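Local atomic coordinates of CaaX farnesyltransferase alpha subunit Ram2 (Aspergillus fumigatus, PDB entry 4L9P), a protein that forms the alpha subunit of protein farnesyltransferase, which probably attaches farnesyl groups to CaaX proteins, and probably also serves a CaaX geranylgeranyltransferase. Residues A[324-335]-A[346-357]. The protein carries 1 engineered substitution. Residues are numbered along the deposited sequence; the frame is centred on the assembly and turned at random.
Sequences AAEAVKMLTLLK and WEYRIRQITASA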
ATOM      1  N   ALA A 324      29.125  21.384  -9.016  1.00 22.49           N
ATOM      2  CA  ALA A 324      27.834  21.789  -8.450  1.00 22.37           C
ATOM      3  C   ALA A 324      26.953  22.485  -9.500  1.00 19.14           C
ATOM      4  O   ALA A 324      25.753  22.170  -9.641  1.00 17.59           O
ATOM      5  CB  ALA A 324      28.024  22.681  -7.203  1.00 25.00           C
ATOM      6  N   ALA A 325      27.546  23.396 -10.273  1.00 18.44           N
ATOM      7  CA  ALA A 325      26.787  24.096 -11.307  1.00 17.04           C
ATOM      8  C   ALA A 325      26.264  23.116 -12.368  1.00 16.16           C
ATOM      9  O   ALA A 325      25.161  23.296 -12.900  1.00 16.23           O
ATOM     10  CB  ALA A 325      27.654  25.221 -11.957  1.00 18.08           C
ATOM     11  N   GLU A 326      27.107  22.176 -12.746  1.00 15.21           N
ATOM     12  CA  GLU A 326      26.700  21.191 -13.756  1.00 15.42           C
ATOM     13  C   GLU A 326      25.540  20.321 -13.231  1.00 13.93           C
ATOM     14  O   GLU A 326      24.650  19.993 -14.010  1.00 13.76           O
ATOM     15  CB  GLU A 326      27.863  20.305 -14.188  1.00 17.56           C
ATOM     16  CG  GLU A 326      27.565  19.340 -15.312  1.00 20.34           C
ATOM     17  CD  GLU A 326      27.361  19.976 -16.693  1.00 23.66           C
ATOM     18  OE1 GLU A 326      26.881  19.268 -17.613  1.00 26.62           O
ATOM     19  OE2 GLU A 326      27.632  21.167 -16.870  1.00 24.21           O
ATOM     20  N   ALA A 327      25.565  19.957 -11.938  1.00 13.10           N
ATOM     21  CA  ALA A 327      24.468  19.206 -11.336  1.00 12.45           C
ATOM     22  C   ALA A 327      23.204  20.034 -11.440  1.00 12.59           C
ATOM     23  O   ALA A 327      22.143  19.488 -11.810  1.00 12.71           O
ATOM     24  CB  ALA A 327      24.752  18.822  -9.878  1.00 13.67           C
ATOM     25  N   VAL A 328      23.304  21.331 -11.109  1.00 11.72           N
ATOM     26  CA  VAL A 328      22.149  22.195 -11.191  1.00 11.51           C
ATOM     27  C   VAL A 328      21.617  22.306 -12.619  1.00 12.06           C
ATOM     28  O   VAL A 328      20.392  22.328 -12.879  1.00 12.11           O
ATOM     29  CB  VAL A 328      22.426  23.570 -10.564  1.00 12.87           C
ATOM     30  CG1 VAL A 328      21.257  24.516 -10.823  1.00 13.51           C
ATOM     31  CG2 VAL A 328      22.669  23.400  -9.066  1.00 14.11           C
ATOM     32  N   LYS A 329      22.529  22.370 -13.598  1.00 11.79           N
ATOM     33  CA  LYS A 329      22.075  22.364 -14.977  1.00 11.64           C
ATOM     34  C   LYS A 329      21.270  21.083 -15.324  1.00 10.77           C
ATOM     35  O   LYS A 329      20.257  21.171 -16.047  1.00 11.21           O
ATOM     36  CB  LYS A 329      23.296  22.442 -15.900  1.00 13.66           C
ATOM     37  CG  LYS A 329      22.935  22.511 -17.342  1.00 15.59           C
ATOM     38  CD  LYS A 329      24.216  22.432 -18.216  1.00 18.42           C
ATOM     39  CE  LYS A 329      23.843  22.423 -19.719  1.00 22.07           C
ATOM     40  NZ  LYS A 329      25.020  22.374 -20.668  1.00 24.33           N
ATOM     41  N   MET A 330      21.775  19.904 -14.918  1.00 10.07           N
ATOM     42  CA  MET A 330      21.057  18.654 -15.207  1.00 10.54           C
ATOM     43  C   MET A 330      19.663  18.714 -14.577  1.00  9.99           C
ATOM     44  O   MET A 330      18.683  18.340 -15.226  1.00 10.28           O
ATOM     45  CB  MET A 330      21.847  17.466 -14.670  1.00 11.75           C
ATOM     46  CG  MET A 330      23.163  17.222 -15.350  1.00 12.89           C
ATOM     47  SD  MET A 330      22.998  16.902 -17.139  1.00 15.73           S
ATOM     48  CE  MET A 330      23.374  18.570 -17.828  1.00 18.46           C
ATOM     49  N   LEU A 331      19.581  19.210 -13.325  1.00  8.33           N
ATOM     50  CA  LEU A 331      18.294  19.237 -12.636  1.00  9.49           C
ATOM     51  C   LEU A 331      17.330  20.236 -13.290  1.00  9.83           C
ATOM     52  O   LEU A 331      16.109  20.065 -13.283  1.00  9.76           O
ATOM     53  CB  LEU A 331      18.525  19.531 -11.164  1.00 10.94           C
ATOM     54  CG  LEU A 331      19.185  18.356 -10.402  1.00 11.16           C
ATOM     55  CD1 LEU A 331      19.797  18.892  -9.116  1.00 13.16           C
ATOM     56  CD2 LEU A 331      18.132  17.266  -9.986  1.00 10.55           C
ATOM     57  N   THR A 332      17.902  21.322 -13.837  1.00 10.11           N
ATOM     58  CA  THR A 332      17.122  22.280 -14.594  1.00 10.79           C
ATOM     59  C   THR A 332      16.552  21.663 -15.887  1.00 10.29           C
ATOM     60  O   THR A 332      15.377  21.908 -16.229  1.00 10.39           O
ATOM     61  CB  THR A 332      17.984  23.517 -14.875  1.00 11.40           C
ATOM     62  OG1 THR A 332      18.365  24.099 -13.619  1.00 12.91           O
ATOM     63  CG2 THR A 332      17.149  24.515 -15.645  1.00 11.76           C
ATOM     64  N   LEU A 333      17.352  20.858 -16.584  1.00  9.27           N
ATOM     65  CA  LEU A 333      16.798  20.145 -17.731  1.00  9.67           C
ATOM     66  C   LEU A 333      15.607  19.253 -17.326  1.00  9.59           C
ATOM     67  O   LEU A 333      14.634  19.165 -18.059  1.00 10.19           O
ATOM     68  CB  LEU A 333      17.856  19.292 -18.422  1.00 11.52           C
ATOM     69  CG  LEU A 333      18.970  20.112 -19.084  1.00 14.15           C
ATOM     70  CD1 LEU A 333      20.080  19.205 -19.615  1.00 16.47           C
ATOM     71  CD2 LEU A 333      18.382  20.886 -20.230  1.00 15.52           C
ATOM     72  N   LEU A 334      15.725  18.559 -16.189  1.00  8.67           N
ATOM     73  CA  LEU A 334      14.636  17.701 -15.713  1.00  8.04           C
ATOM     74  C   LEU A 334      13.407  18.547 -15.381  1.00  8.00           C
ATOM     75  O   LEU A 334      12.295  18.188 -15.787  1.00  8.95           O
ATOM     76  CB  LEU A 334      15.103  16.912 -14.496  1.00  7.69           C
ATOM     77  CG  LEU A 334      16.065  15.773 -14.865  1.00  8.00           C
ATOM     78  CD1 LEU A 334      16.842  15.264 -13.658  1.00 10.05           C
ATOM     79  CD2 LEU A 334      15.301  14.544 -15.517  1.00 10.17           C
ATOM     80  N   LYS A 335      13.582  19.649 -14.654  1.00  8.45           N
ATOM     81  CA  LYS A 335      12.437  20.382 -14.207  1.00 10.46           C
ATOM     82  C   LYS A 335      11.739  21.119 -15.346  1.00 10.23           C
ATOM     83  O   LYS A 335      10.521  21.301 -15.298  1.00 11.83           O
ATOM     84  CB  LYS A 335      12.817  21.289 -13.021  1.00 14.13           C
ATOM     85  CG  LYS A 335      13.315  22.574 -13.349  1.00 17.39           C
ATOM     86  CD  LYS A 335      13.636  23.394 -12.055  1.00 19.86           C
ATOM     87  CE  LYS A 335      13.798  24.852 -12.444  1.00 21.69           C
ATOM     88  NZ  LYS A 335      14.223  25.635 -11.325  1.00 22.52           N
ATOM     89  N   TRP A 346      13.095  18.117  -7.973  1.00  7.06           N
ATOM     90  CA  TRP A 346      14.350  18.601  -8.599  1.00  7.41           C
ATOM     91  C   TRP A 346      14.788  19.927  -7.938  1.00  7.84           C
ATOM     92  O   TRP A 346      15.997  20.110  -7.716  1.00  9.70           O
ATOM     93  CB  TRP A 346      14.194  18.858 -10.086  1.00  8.61           C
ATOM     94  CG  TRP A 346      13.613  17.643 -10.853  1.00  8.25           C
ATOM     95  CD1 TRP A 346      12.614  17.699 -11.766  1.00  8.80           C
ATOM     96  CD2 TRP A 346      14.035  16.241 -10.804  1.00  8.07           C
ATOM     97  NE1 TRP A 346      12.341  16.426 -12.290  1.00  8.48           N
ATOM     98  CE2 TRP A 346      13.215  15.524 -11.734  1.00  8.33           C
ATOM     99  CE3 TRP A 346      15.012  15.523 -10.074  1.00  7.67           C
ATOM    100  CZ2 TRP A 346      13.332  14.139 -11.926  1.00  8.20           C
ATOM    101  CZ3 TRP A 346      15.134  14.150 -10.289  1.00  9.01           C
ATOM    102  CH2 TRP A 346      14.296  13.472 -11.179  1.00  9.20           C
ATOM    103  N   GLU A 347      13.848  20.805  -7.592  1.00  8.42           N
ATOM    104  CA  GLU A 347      14.243  22.088  -6.999  0.55 10.15           C
ATOM    105  C   GLU A 347      14.761  21.859  -5.578  1.00 10.98           C
ATOM    106  O   GLU A 347      15.667  22.562  -5.147  1.00 11.41           O
ATOM    107  CB  GLU A 347      13.105  23.123  -7.053  0.55 12.37           C
ATOM    108  CG  GLU A 347      12.795  23.590  -8.476  0.55 14.96           C
ATOM    109  CD  GLU A 347      11.679  24.646  -8.613  0.55 17.67           C
ATOM    110  OE1 GLU A 347      10.894  24.879  -7.665  0.55 18.83           O
ATOM    111  OE2 GLU A 347      11.557  25.203  -9.713  0.55 18.33           O
ATOM    112  N   TYR A 348      14.190  20.879  -4.872  1.00 10.63           N
ATOM    113  CA  TYR A 348      14.713  20.502  -3.532  1.00 10.30           C
ATOM    114  C   TYR A 348      16.186  20.029  -3.674  1.00 10.09           C
ATOM    115  O   TYR A 348      17.062  20.419  -2.873  1.00 11.10           O
ATOM    116  CB  TYR A 348      13.841  19.410  -2.906  1.00 10.55           C
ATOM    117  CG  TYR A 348      14.383  18.784  -1.659  1.00 11.93           C
ATOM    118  CD1 TYR A 348      14.299  19.459  -0.454  1.00 13.40           C
ATOM    119  CD2 TYR A 348      14.934  17.486  -1.668  1.00 12.44           C
ATOM    120  CE1 TYR A 348      14.762  18.889   0.731  1.00 14.68           C
ATOM    121  CE2 TYR A 348      15.413  16.909  -0.485  1.00 14.06           C
ATOM    122  CZ  TYR A 348      15.308  17.604   0.715  1.00 15.38           C
ATOM    123  OH  TYR A 348      15.783  17.051   1.893  1.00 17.39           O
ATOM    124  N   ARG A 349      16.477  19.219  -4.700  1.00 10.82           N
ATOM    125  CA  ARG A 349      17.848  18.770  -4.944  1.00 11.86           C
ATOM    126  C   ARG A 349      18.738  19.961  -5.267  1.00 11.07           C
ATOM    127  O   ARG A 349      19.844  20.053  -4.748  1.00 12.69           O
ATOM    128  CB  ARG A 349      17.955  17.733  -6.062  1.00 11.51           C
ATOM    129  CG  ARG A 349      17.299  16.387  -5.676  1.00 12.44           C
ATOM    130  CD  ARG A 349      18.170  15.617  -4.653  1.00 14.70           C
ATOM    131  NE  ARG A 349      19.411  15.191  -5.301  1.00 16.16           N
ATOM    132  CZ  ARG A 349      20.637  15.374  -4.819  1.00 19.23           C
ATOM    133  NH1 ARG A 349      20.838  16.028  -3.657  1.00 20.02           N
ATOM    134  NH2 ARG A 349      21.689  14.905  -5.506  1.00 20.13           N
ATOM    135  N   ILE A 350      18.263  20.877  -6.116  1.00 10.77           N
ATOM    136  CA  ILE A 350      19.043  22.114  -6.411  1.00 11.93           C
ATOM    137  C   ILE A 350      19.326  22.879  -5.113  1.00 13.44           C
ATOM    138  O   ILE A 350      20.452  23.344  -4.908  1.00 13.57           O
ATOM    139  CB  ILE A 350      18.290  23.019  -7.402  1.00 11.31           C
ATOM    140  CG1 ILE A 350      18.243  22.325  -8.782  1.00 11.99           C
ATOM    141  CG2 ILE A 350      18.992  24.387  -7.514  1.00 11.69           C
ATOM    142  CD1 ILE A 350      17.328  22.961  -9.818  1.00 12.41           C
ATOM    143  N   ARG A 351      18.357  22.993  -4.219  1.00 14.20           N
ATOM    144  CA  ARG A 351      18.571  23.723  -2.962  0.53 15.33           C
ATOM    145  C   ARG A 351      19.619  23.018  -2.109  1.00 15.98           C
ATOM    146  O   ARG A 351      20.452  23.661  -1.487  1.00 17.30           O
ATOM    147  CB  ARG A 351      17.262  23.877  -2.162  0.53 16.36           C
ATOM    148  CG  ARG A 351      16.227  24.747  -2.870  0.53 17.50           C
ATOM    149  CD  ARG A 351      15.131  25.317  -1.935  0.53 19.19           C
ATOM    150  NE  ARG A 351      14.375  24.290  -1.233  0.53 19.66           N
ATOM    151  CZ  ARG A 351      13.313  23.653  -1.736  0.53 19.05           C
ATOM    152  NH1 ARG A 351      12.914  23.951  -2.951  0.53 18.96           N
ATOM    153  NH2 ARG A 351      12.653  22.718  -1.021  0.53 17.97           N
ATOM    154  N   GLN A 352      19.580  21.682  -2.092  1.00 15.78           N
ATOM    155  CA  GLN A 352      20.545  20.912  -1.284  1.00 16.11           C
ATOM    156  C   GLN A 352      21.950  21.088  -1.838  1.00 16.42           C
ATOM    157  O   GLN A 352      22.893  21.303  -1.080  1.00 18.01           O
ATOM    158  CB  GLN A 352      20.255  19.426  -1.338  1.00 17.33           C
ATOM    159  CG  GLN A 352      19.010  18.957  -0.564  1.00 17.54           C
ATOM    160  CD  GLN A 352      18.930  17.438  -0.503  1.00 19.22           C
ATOM    161  OE1 GLN A 352      18.948  16.763  -1.533  1.00 19.84           O
ATOM    162  NE2 GLN A 352      18.841  16.892   0.717  1.00 21.00           N
ATOM    163  N   ILE A 353      22.081  21.032  -3.161  1.00 15.76           N
ATOM    164  CA  ILE A 353      23.382  21.166  -3.808  1.00 17.10           C
ATOM    165  C   ILE A 353      23.940  22.590  -3.633  1.00 17.74           C
ATOM    166  O   ILE A 353      25.142  22.815  -3.368  1.00 18.79           O
ATOM    167  CB  ILE A 353      23.288  20.830  -5.303  1.00 18.26           C
ATOM    168  CG1 ILE A 353      22.921  19.352  -5.461  1.00 19.50           C
ATOM    169  CG2 ILE A 353      24.631  21.245  -6.005  1.00 17.84           C
ATOM    170  CD1 ILE A 353      22.502  18.939  -6.868  1.00 20.63           C
ATOM    171  N   THR A 354      23.064  23.571  -3.753  1.00 18.47           N
ATOM    172  CA  THR A 354      23.442  24.963  -3.572  1.00 19.94           C
ATOM    173  C   THR A 354      23.887  25.227  -2.104  1.00 21.39           C
ATOM    174  O   THR A 354      24.882  25.917  -1.870  1.00 22.41           O
ATOM    175  CB  THR A 354      22.250  25.885  -3.917  1.00 21.88           C
ATOM    176  OG1 THR A 354      21.870  25.688  -5.282  1.00 22.63           O
ATOM    177  CG2 THR A 354      22.625  27.358  -3.689  1.00 22.63           C
ATOM    178  N   ALA A 355      23.182  24.637  -1.130  1.00 21.32           N
ATOM    179  CA  ALA A 355      23.580  24.780   0.266  1.00 22.29           C
ATOM    180  C   ALA A 355      24.911  24.091   0.490  1.00 23.66           C
ATOM    181  O   ALA A 355      25.778  24.604   1.205  1.00 24.27           O
ATOM    182  CB  ALA A 355      22.523  24.193   1.188  1.00 21.57           C
ATOM    183  N   SER A 356      25.061  22.896  -0.077  1.00 24.36           N
ATOM    184  CA  SER A 356      26.298  22.144   0.114  1.00 26.55           C
ATOM    185  C   SER A 356      27.496  22.913  -0.451  1.00 26.26           C
ATOM    186  O   SER A 356      28.571  22.972   0.171  1.00 26.00           O
ATOM    187  CB  SER A 356      26.189  20.745  -0.503  1.00 29.43           C
ATOM    188  OG  SER A 356      27.476  20.146  -0.514  1.00 32.60           O
ATOM    189  N   ALA A 357      27.305  23.472  -1.648  1.00 26.94           N
ATOM    190  CA  ALA A 357      28.340  24.254  -2.336  1.00 27.01           C
ATOM    191  C   ALA A 357      28.664  25.524  -1.570  1.00 28.82           C
ATOM    192  O   ALA A 357      29.833  25.942  -1.511  1.00 29.91           O
ATOM    193  CB  ALA A 357      27.903  24.574  -3.779  1.00 26.57           C
TER
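Helices 324-335 and 346-357 run antiparallel, their axes 168° apart and 9.4 Å distant at closest approach, with Val328 lying against Ile350 and Leu331 against Trp346. They form the last helical hairpin of the alpha-subunit solenoid and illustrate knobs-into-holes packing. Leu331 enters the hole formed by Trp346, Arg349, Ile350 and Ile353; in return, Ile350 sits among Val328, Leu331, Thr332 and Lys335, while Ile353 sits among Ala324, Ala327, Val328 and Leu331. Leu331 and Ile353 meet tip to tip, CD1 to CD1 at 3.5 Å, and Leu331 CD2 approaches Trp346 CE3 obliquely at 3.6 Å. At the far end, Ala324 CB is 3.9 Å from Ala357 CB. Helix 304-317 packs beside the pair, touching Leu334 and Ile353, and supplies Asp312 and Glu316 as salt-bridge partners for Arg349.

Leu334 CB makes a CH-pi contact over the five-membered ring of Trp346, 3.6 Å from the centroid and 12° off the normal, while NE1 donates to the backbone oxygen of Asp339 in the connecting turn. Lys335 CG lies between its backbone N and carbonyl carbon (chi1 87°), from where the extended chain crosses Glu347 at about a right angle. In one of two conformers of Glu347, Lys335 NZ makes a salt bridge to OE2 (3.1 Å) on its anti side, tilted out of the carboxylate plane, and Arg343 NE makes a second to that oxygen.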